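Side-chain contacts in aromatic amino acid beta-eliminating lyase/threonine aldolase (Exiguobacterium sibiricum, PDB 3LWS), which is a member of the beta-eliminating lyase family, pyridoxal-phosphate proteins of the aminotransferase-like fold with a covalently held cofactor: residues 139-144 and 159-164; 178-183 and 188-193. One frame throughout, in Å; residues are numbered along the deposited sequence.

Overall arrangement
Both contacts belong to the domain built round the mixed sheet that holds strand 138-142, and their centres lie about 14 Å apart. Contact 1 comes first along the chain and is complete before contact 2 begins: strand 138-142 leads into helix 155-167, strand 171-176 returns beside the first strand, and helices 179-186 and 190-194 follow. The two meet at the end of strand 138-142, where Pro144 CD lies 3.6 Å from Met182 CG and Leu143 CD1 packs on Ile193 CG2. Contact 1 packs helix 155-167 on the sheet, whereas contact 2 joins helices 179-186 and 190-194; Arg178, just ahead of the first of them, hydrogen-bonds O3 of the modified residue LLP at position 206.

Contact 1. Residues 139-144 and 159-164; sequences LLLELP and ETISRY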
ATOM      1  N   LEU A 139     -13.439  11.686  19.271  1.00 18.10           N
ATOM      2  CA  LEU A 139     -14.523  12.054  18.346  1.00 17.74           C
ATOM      3  C   LEU A 139     -13.858  12.286  16.966  1.00 18.92           C
ATOM      4  O   LEU A 139     -12.861  13.011  16.880  1.00 20.64           O
ATOM      5  CB  LEU A 139     -15.237  13.307  18.798  1.00 18.28           C
ATOM      6  CG  LEU A 139     -16.289  13.965  17.889  1.00 17.80           C
ATOM      7  CD1 LEU A 139     -17.448  13.014  17.610  1.00 18.35           C
ATOM      8  CD2 LEU A 139     -16.785  15.231  18.513  1.00 14.17           C
ATOM      9  N   LEU A 140     -14.379  11.627  15.925  1.00 20.67           N
ATOM     10  CA  LEU A 140     -13.973  11.801  14.532  1.00 19.08           C
ATOM     11  C   LEU A 140     -15.056  12.639  13.831  1.00 17.99           C
ATOM     12  O   LEU A 140     -16.238  12.310  13.892  1.00 19.31           O
ATOM     13  CB  LEU A 140     -13.783  10.426  13.811  1.00 19.25           C
ATOM     14  CG  LEU A 140     -13.440  10.416  12.304  1.00 18.41           C
ATOM     15  CD1 LEU A 140     -12.609   9.204  11.881  1.00 16.80           C
ATOM     16  CD2 LEU A 140     -14.701  10.518  11.354  1.00 15.62           C
ATOM     17  N   LEU A 141     -14.646  13.751  13.227  1.00 17.73           N
ATOM     18  CA  LEU A 141     -15.495  14.510  12.337  1.00 18.04           C
ATOM     19  C   LEU A 141     -14.962  14.339  10.923  1.00 18.88           C
ATOM     20  O   LEU A 141     -13.761  14.231  10.735  1.00 20.50           O
ATOM     21  CB  LEU A 141     -15.477  15.978  12.686  1.00 18.03           C
ATOM     22  CG  LEU A 141     -16.042  16.352  14.050  1.00 20.91           C
ATOM     23  CD1 LEU A 141     -15.777  17.821  14.317  1.00 16.39           C
ATOM     24  CD2 LEU A 141     -17.533  16.006  14.097  1.00 18.20           C
ATOM     25  N   GLU A 142     -15.877  14.328   9.954  1.00 19.22           N
ATOM     26  CA  GLU A 142     -15.587  14.275   8.511  1.00 18.72           C
ATOM     27  C   GLU A 142     -16.126  15.540   7.822  1.00 18.40           C
ATOM     28  O   GLU A 142     -17.333  15.791   7.818  1.00 19.86           O
ATOM     29  CB  GLU A 142     -16.274  13.039   7.921  1.00 17.99           C
ATOM     30  CG  GLU A 142     -16.005  12.743   6.474  1.00 19.00           C
ATOM     31  CD  GLU A 142     -16.996  11.723   5.881  1.00 22.62           C
ATOM     32  OE1 GLU A 142     -17.259  10.678   6.532  1.00 21.92           O
ATOM     33  OE2 GLU A 142     -17.465  11.955   4.728  1.00 23.71           O
ATOM     34  N   LEU A 143     -15.241  16.354   7.274  1.00 18.16           N
ATOM     35  CA  LEU A 143     -15.631  17.618   6.672  1.00 18.43           C
ATOM     36  C   LEU A 143     -15.459  17.584   5.143  1.00 19.93           C
ATOM     37  O   LEU A 143     -14.306  17.519   4.649  1.00 19.79           O
ATOM     38  CB  LEU A 143     -14.800  18.763   7.283  1.00 19.29           C
ATOM     39  CG  LEU A 143     -14.908  18.973   8.792  1.00 18.70           C
ATOM     40  CD1 LEU A 143     -13.827  19.934   9.239  1.00 16.77           C
ATOM     41  CD2 LEU A 143     -16.280  19.478   9.174  1.00 20.29           C
ATOM     42  N   PRO A 144     -16.580  17.621   4.383  1.00 18.23           N
ATOM     43  CA  PRO A 144     -17.985  17.591   4.802  1.00 18.77           C
ATOM     44  C   PRO A 144     -18.454  16.141   4.952  1.00 18.37           C
ATOM     45  O   PRO A 144     -17.663  15.206   4.672  1.00 17.01           O
ATOM     46  CB  PRO A 144     -18.700  18.200   3.594  1.00 18.78           C
ATOM     47  CG  PRO A 144     -17.928  17.669   2.443  1.00 19.17           C
ATOM     48  CD  PRO A 144     -16.481  17.548   2.911  1.00 20.40           C
ATOM     49  N   GLU A 159     -15.249  25.477  16.086  1.00 24.28           N
ATOM     50  CA  GLU A 159     -14.441  26.071  17.141  1.00 25.38           C
ATOM     51  C   GLU A 159     -14.965  25.672  18.519  1.00 23.52           C
ATOM     52  O   GLU A 159     -14.193  25.339  19.417  1.00 24.59           O
ATOM     53  CB  GLU A 159     -14.419  27.591  17.024  1.00 25.54           C
ATOM     54  CG  GLU A 159     -13.592  28.124  15.888  1.00 27.50           C
ATOM     55  CD  GLU A 159     -13.573  29.647  15.912  1.00 29.44           C
ATOM     56  OE1 GLU A 159     -14.639  30.274  15.798  1.00 35.41           O
ATOM     57  OE2 GLU A 159     -12.484  30.208  16.049  1.00 31.11           O
ATOM     58  N   THR A 160     -16.280  25.695  18.652  1.00 23.06           N
ATOM     59  CA  THR A 160     -16.957  25.290  19.864  1.00 25.07           C
ATOM     60  C   THR A 160     -16.742  23.821  20.197  1.00 23.76           C
ATOM     61  O   THR A 160     -16.524  23.481  21.359  1.00 20.78           O
ATOM     62  CB  THR A 160     -18.466  25.602  19.751  1.00 25.84           C
ATOM     63  OG1 THR A 160     -18.628  27.021  19.709  1.00 26.40           O
ATOM     64  CG2 THR A 160     -19.270  25.022  20.913  1.00 25.65           C
ATOM     65  N   ILE A 161     -16.838  22.962  19.179  1.00 23.73           N
ATOM     66  CA  ILE A 161     -16.608  21.508  19.342  1.00 22.36           C
ATOM     67  C   ILE A 161     -15.153  21.226  19.750  1.00 22.02           C
ATOM     68  O   ILE A 161     -14.918  20.384  20.590  1.00 23.22           O
ATOM     69  CB  ILE A 161     -16.941  20.688  18.048  1.00 20.26           C
ATOM     70  CG1 ILE A 161     -18.451  20.704  17.796  1.00 22.57           C
ATOM     71  CG2 ILE A 161     -16.443  19.214  18.157  1.00 19.88           C
ATOM     72  CD1 ILE A 161     -18.828  20.109  16.495  1.00 21.55           C
ATOM     73  N   SER A 162     -14.208  21.941  19.130  1.00 22.05           N
ATOM     74  CA  SER A 162     -12.780  21.831  19.443  1.00 23.74           C
ATOM     75  C   SER A 162     -12.458  22.209  20.894  1.00 25.33           C
ATOM     76  O   SER A 162     -11.693  21.509  21.574  1.00 24.98           O
ATOM     77  CB  SER A 162     -11.983  22.750  18.521  1.00 23.62           C
ATOM     78  OG  SER A 162     -10.612  22.650  18.757  1.00 23.28           O
ATOM     79  N   ARG A 163     -13.035  23.308  21.367  1.00 24.94           N
ATOM     80  CA  ARG A 163     -12.865  23.722  22.777  1.00 26.90           C
ATOM     81  C   ARG A 163     -13.538  22.747  23.742  1.00 26.40           C
ATOM     82  O   ARG A 163     -12.993  22.412  24.775  1.00 25.84           O
ATOM     83  CB  ARG A 163     -13.420  25.124  22.989  1.00 28.17           C
ATOM     84  CG  ARG A 163     -13.223  25.698  24.429  1.00 37.64           C
ATOM     85  CD  ARG A 163     -13.714  27.157  24.547  1.00 48.81           C
ATOM     86  NE  ARG A 163     -13.044  28.010  23.555  1.00 59.17           N
ATOM     87  CZ  ARG A 163     -13.488  28.289  22.323  1.00 65.43           C
ATOM     88  NH1 ARG A 163     -14.651  27.817  21.873  1.00 64.55           N
ATOM     89  NH2 ARG A 163     -12.754  29.060  21.525  1.00 70.24           N
ATOM     90  N   TYR A 164     -14.729  22.287  23.392  1.00 24.93           N
ATOM     91  CA  TYR A 164     -15.454  21.385  24.253  1.00 25.00           C
ATOM     92  C   TYR A 164     -14.625  20.132  24.484  1.00 25.59           C
ATOM     93  O   TYR A 164     -14.289  19.805  25.609  1.00 23.51           O
ATOM     94  CB  TYR A 164     -16.844  21.048  23.661  1.00 25.21           C
ATOM     95  CG  TYR A 164     -17.618  20.089  24.521  1.00 27.41           C
ATOM     96  CD1 TYR A 164     -18.310  20.532  25.652  1.00 27.80           C
ATOM     97  CD2 TYR A 164     -17.626  18.744  24.240  1.00 27.75           C
ATOM     98  CE1 TYR A 164     -19.001  19.665  26.437  1.00 27.88           C
ATOM     99  CE2 TYR A 164     -18.293  17.868  25.030  1.00 26.66           C
ATOM    100  CZ  TYR A 164     -18.987  18.331  26.131  1.00 32.14           C
ATOM    101  OH  TYR A 164     -19.649  17.442  26.922  1.00 30.40           O
TER
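Strand residues 139-142 face the helical residues 159-164 across a layer of side chains, with the CA atoms of Leu139 and Ile161 9.7 Å apart at their nearest. Ile161 carries the helix side of the contact, and it does so through one methyl group. Its CG1 branch stands anti to the carbonyl carbon (chi1 -69°), which leaves CG2 anti to the backbone N and directed at the strand, where it meets two leucines. Leu139 brings up CD2 to 4.0 Å from Ile161 CG2, the two side chains crossing at about a right angle. Leu141, two residues further along the strand and on the same side of it, approaches differently: its CD1 and Ile161 CG2 come tip to tip at 4.1 Å. Only methyl groups meet and no hydrogen bond crosses, so this buried contact is purely apolar and of ordinary van der Waals spacing. Ile130 of helix 127-131 touches both Leu139 and Ile161, while Phe197 packs on Leu141. The backbone of Leu139 and Leu141 is hydrogen-bonded to strand 171-176. This is the strand-to-helix packing of a right-handed beta-alpha-beta crossover, made here by strand 138-142, helix 155-167 and strand 171-176 in the three-layered domain of the aminotransferase-like fold.

Contact 2. Residues 178-183 and 188-193; sequences RLFEML and KTAAEI
Thr189 OG1 caps the start of helix 190-194 by accepting from Glu192 N at 3.0 Å, with an N-H...O angle of 162°. The reciprocal bond runs from Thr189 N to Glu192 OE1 at 3.1 Å and reaches the oxygen from above the carboxylate plane, 35° out of it. Together they make a capping box, which closes the first turn of the helix from within its own segment.

Across the contact side chains meet by apolar packing, and Leu183 also lies against the backbone of Lys188 and Ala190. Leu183 is the central side chain: its CG lies anti to the carbonyl carbon (chi1 -58°), and the two methyls part company beyond it. CD1 rests on the backbone at Ala190, 3.4 Å from Ala190 N, and also touches Ala190 CB. CD2 slides alongside Ile193, 3.7 Å from Ile193 CG1. Nearer the backbone, Leu183 CB lies 3.3 Å from Lys188 O. Leu179 passes Ile193 on another branch, its CD1 tight against Ile193 CG2 at 3.5 Å. The ring of Phe180 adds an oblique contact, CE1 to Ala190 CB at 4.4 Å. Leu60 of helix 49-60 touches both Leu179 and Ala190, and Lys188 makes a cation-pi contact with Phe155.

With no hydrogen bond between the two segments, polar bonding serves to shape the second helix start, and the joining of the two helices falls to apolar packing round Leu183, with Leu179, Phe180, Ala190 and Ile193.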
ATOM      1  N   ARG A 178     -11.807  15.186   2.104  1.00 20.07           N
ATOM      2  CA  ARG A 178     -12.211  16.287   1.241  1.00 19.86           C
ATOM      3  C   ARG A 178     -11.948  17.663   1.870  1.00 19.52           C
ATOM      4  O   ARG A 178     -12.716  18.598   1.642  1.00 19.93           O
ATOM      5  CB  ARG A 178     -13.689  16.173   0.853  1.00 18.98           C
ATOM      6  CG  ARG A 178     -14.008  14.883   0.125  1.00 18.37           C
ATOM      7  CD  ARG A 178     -15.486  14.624  -0.203  1.00 19.64           C
ATOM      8  NE  ARG A 178     -15.512  13.406  -1.001  1.00 17.80           N
ATOM      9  CZ  ARG A 178     -15.284  12.180  -0.517  1.00 19.22           C
ATOM     10  NH1 ARG A 178     -15.093  11.970   0.787  1.00 19.88           N
ATOM     11  NH2 ARG A 178     -15.229  11.144  -1.340  1.00 17.45           N
ATOM     12  N   LEU A 179     -10.867  17.816   2.625  1.00 20.00           N
ATOM     13  CA  LEU A 179     -10.608  19.127   3.275  1.00 18.21           C
ATOM     14  C   LEU A 179     -10.333  20.263   2.281  1.00 19.47           C
ATOM     15  O   LEU A 179     -10.837  21.371   2.462  1.00 19.97           O
ATOM     16  CB  LEU A 179      -9.461  19.085   4.283  1.00 19.36           C
ATOM     17  CG  LEU A 179      -9.064  20.431   4.976  1.00 18.24           C
ATOM     18  CD1 LEU A 179     -10.113  20.958   5.863  1.00 17.31           C
ATOM     19  CD2 LEU A 179      -7.822  20.238   5.815  1.00 21.57           C
ATOM     20  N   PHE A 180      -9.543  20.008   1.248  1.00 19.58           N
ATOM     21  CA  PHE A 180      -9.193  21.083   0.302  1.00 19.69           C
ATOM     22  C   PHE A 180     -10.451  21.642  -0.347  1.00 20.96           C
ATOM     23  O   PHE A 180     -10.574  22.861  -0.530  1.00 20.62           O
ATOM     24  CB  PHE A 180      -8.185  20.595  -0.733  1.00 20.31           C
ATOM     25  CG  PHE A 180      -6.915  20.090  -0.106  1.00 22.67           C
ATOM     26  CD1 PHE A 180      -6.017  20.991   0.488  1.00 23.28           C
ATOM     27  CD2 PHE A 180      -6.659  18.734  -0.015  1.00 22.20           C
ATOM     28  CE1 PHE A 180      -4.863  20.542   1.151  1.00 22.51           C
ATOM     29  CE2 PHE A 180      -5.492  18.275   0.634  1.00 21.26           C
ATOM     30  CZ  PHE A 180      -4.593  19.193   1.204  1.00 22.66           C
ATOM     31  N   GLU A 181     -11.421  20.748  -0.585  1.00 17.95           N
ATOM     32  CA  GLU A 181     -12.640  21.072  -1.253  1.00 19.63           C
ATOM     33  C   GLU A 181     -13.470  22.030  -0.439  1.00 20.12           C
ATOM     34  O   GLU A 181     -14.281  22.764  -1.019  1.00 21.02           O
ATOM     35  CB  GLU A 181     -13.478  19.812  -1.555  1.00 20.47           C
ATOM     36  CG  GLU A 181     -12.875  18.866  -2.562  1.00 20.45           C
ATOM     37  CD  GLU A 181     -11.923  17.834  -1.965  1.00 20.33           C
ATOM     38  OE1 GLU A 181     -11.147  18.205  -1.065  1.00 19.68           O
ATOM     39  OE2 GLU A 181     -11.961  16.658  -2.416  1.00 23.83           O
HETATM   40  N   MSE A 182     -13.299  21.997   0.883  1.00 18.45           N
HETATM   41  CA  MSE A 182     -14.080  22.810   1.823  1.00 21.05           C
HETATM   42  C   MSE A 182     -13.512  24.221   2.089  1.00 21.82           C
HETATM   43  O   MSE A 182     -14.203  25.067   2.655  1.00 22.18           O
HETATM   44  CB  MSE A 182     -14.198  22.102   3.167  1.00 22.25           C
HETATM   45  CG  MSE A 182     -15.050  20.890   3.164  1.00 22.06           C
HETATM   46 SE   MSE A 182     -16.872  21.288   2.633  0.75 24.89          SE
HETATM   47  CE  MSE A 182     -17.313  22.928   3.552  1.00 19.13           C
ATOM     48  N   LEU A 183     -12.261  24.457   1.704  1.00 22.26           N
ATOM     49  CA  LEU A 183     -11.606  25.723   2.031  1.00 22.02           C
ATOM     50  C   LEU A 183     -12.252  26.968   1.365  1.00 21.01           C
ATOM     51  O   LEU A 183     -12.408  27.975   2.027  1.00 22.48           O
ATOM     52  CB  LEU A 183     -10.080  25.623   1.816  1.00 21.04           C
ATOM     53  CG  LEU A 183      -9.407  24.506   2.646  1.00 22.48           C
ATOM     54  CD1 LEU A 183      -7.887  24.496   2.535  1.00 20.25           C
ATOM     55  CD2 LEU A 183      -9.796  24.558   4.097  1.00 20.08           C
ATOM     56  N   LYS A 188     -10.912  29.753   4.668  1.00 24.47           N
ATOM     57  CA  LYS A 188      -9.861  29.434   5.612  1.00 23.65           C
ATOM     58  C   LYS A 188      -8.768  28.617   4.932  1.00 23.07           C
ATOM     59  O   LYS A 188      -9.015  27.963   3.934  1.00 23.60           O
ATOM     60  CB  LYS A 188     -10.419  28.653   6.800  1.00 22.79           C
ATOM     61  CG  LYS A 188     -11.352  29.435   7.689  1.00 25.85           C
ATOM     62  CD  LYS A 188     -10.638  30.372   8.633  1.00 26.93           C
ATOM     63  CE  LYS A 188     -11.644  31.069   9.529  1.00 27.26           C
ATOM     64  NZ  LYS A 188     -10.908  31.888  10.508  1.00 32.53           N
ATOM     65  N   THR A 189      -7.556  28.666   5.486  1.00 23.42           N
ATOM     66  CA  THR A 189      -6.449  27.851   5.012  1.00 23.26           C
ATOM     67  C   THR A 189      -6.553  26.451   5.598  1.00 21.91           C
ATOM     68  O   THR A 189      -7.225  26.233   6.590  1.00 22.20           O
ATOM     69  CB  THR A 189      -5.108  28.365   5.511  1.00 22.72           C
ATOM     70  OG1 THR A 189      -5.057  28.184   6.932  1.00 23.63           O
ATOM     71  CG2 THR A 189      -4.880  29.855   5.135  1.00 24.65           C
ATOM     72  N   ALA A 190      -5.822  25.514   5.031  1.00 22.45           N
ATOM     73  CA  ALA A 190      -5.798  24.143   5.573  1.00 21.31           C
ATOM     74  C   ALA A 190      -5.333  24.107   7.057  1.00 22.14           C
ATOM     75  O   ALA A 190      -5.893  23.349   7.864  1.00 22.25           O
ATOM     76  CB  ALA A 190      -4.935  23.227   4.695  1.00 19.71           C
ATOM     77  N   ALA A 191      -4.353  24.953   7.419  1.00 21.59           N
ATOM     78  CA  ALA A 191      -3.852  24.984   8.783  1.00 21.53           C
ATOM     79  C   ALA A 191      -4.899  25.542   9.744  1.00 21.73           C
ATOM     80  O   ALA A 191      -5.033  25.027  10.855  1.00 20.93           O
ATOM     81  CB  ALA A 191      -2.538  25.748   8.879  1.00 21.87           C
ATOM     82  N   GLU A 192      -5.667  26.565   9.335  1.00 21.44           N
ATOM     83  CA  GLU A 192      -6.687  27.116  10.246  1.00 22.61           C
ATOM     84  C   GLU A 192      -7.808  26.091  10.581  1.00 22.36           C
ATOM     85  O   GLU A 192      -8.373  26.091  11.691  1.00 23.93           O
ATOM     86  CB  GLU A 192      -7.306  28.404   9.675  1.00 23.09           C
ATOM     87  CG  GLU A 192      -6.339  29.599   9.665  1.00 28.51           C
ATOM     88  CD  GLU A 192      -6.850  30.814   8.873  1.00 29.84           C
ATOM     89  OE1 GLU A 192      -7.655  30.649   7.917  1.00 29.01           O
ATOM     90  OE2 GLU A 192      -6.420  31.940   9.208  1.00 32.30           O
ATOM     91  N   ILE A 193      -8.153  25.249   9.613  1.00 21.48           N
ATOM     92  CA  ILE A 193      -9.156  24.227   9.857  1.00 19.87           C
ATOM     93  C   ILE A 193      -8.489  23.150  10.696  1.00 21.48           C
ATOM     94  O   ILE A 193      -8.964  22.857  11.801  1.00 24.07           O
ATOM     95  CB  ILE A 193      -9.774  23.676   8.557  1.00 16.53           C
ATOM     96  CG1 ILE A 193     -10.481  24.801   7.759  1.00 17.03           C
ATOM     97  CG2 ILE A 193     -10.792  22.545   8.883  1.00 19.89           C
ATOM     98  CD1 ILE A 193     -11.777  25.370   8.428  1.00 17.10           C
TER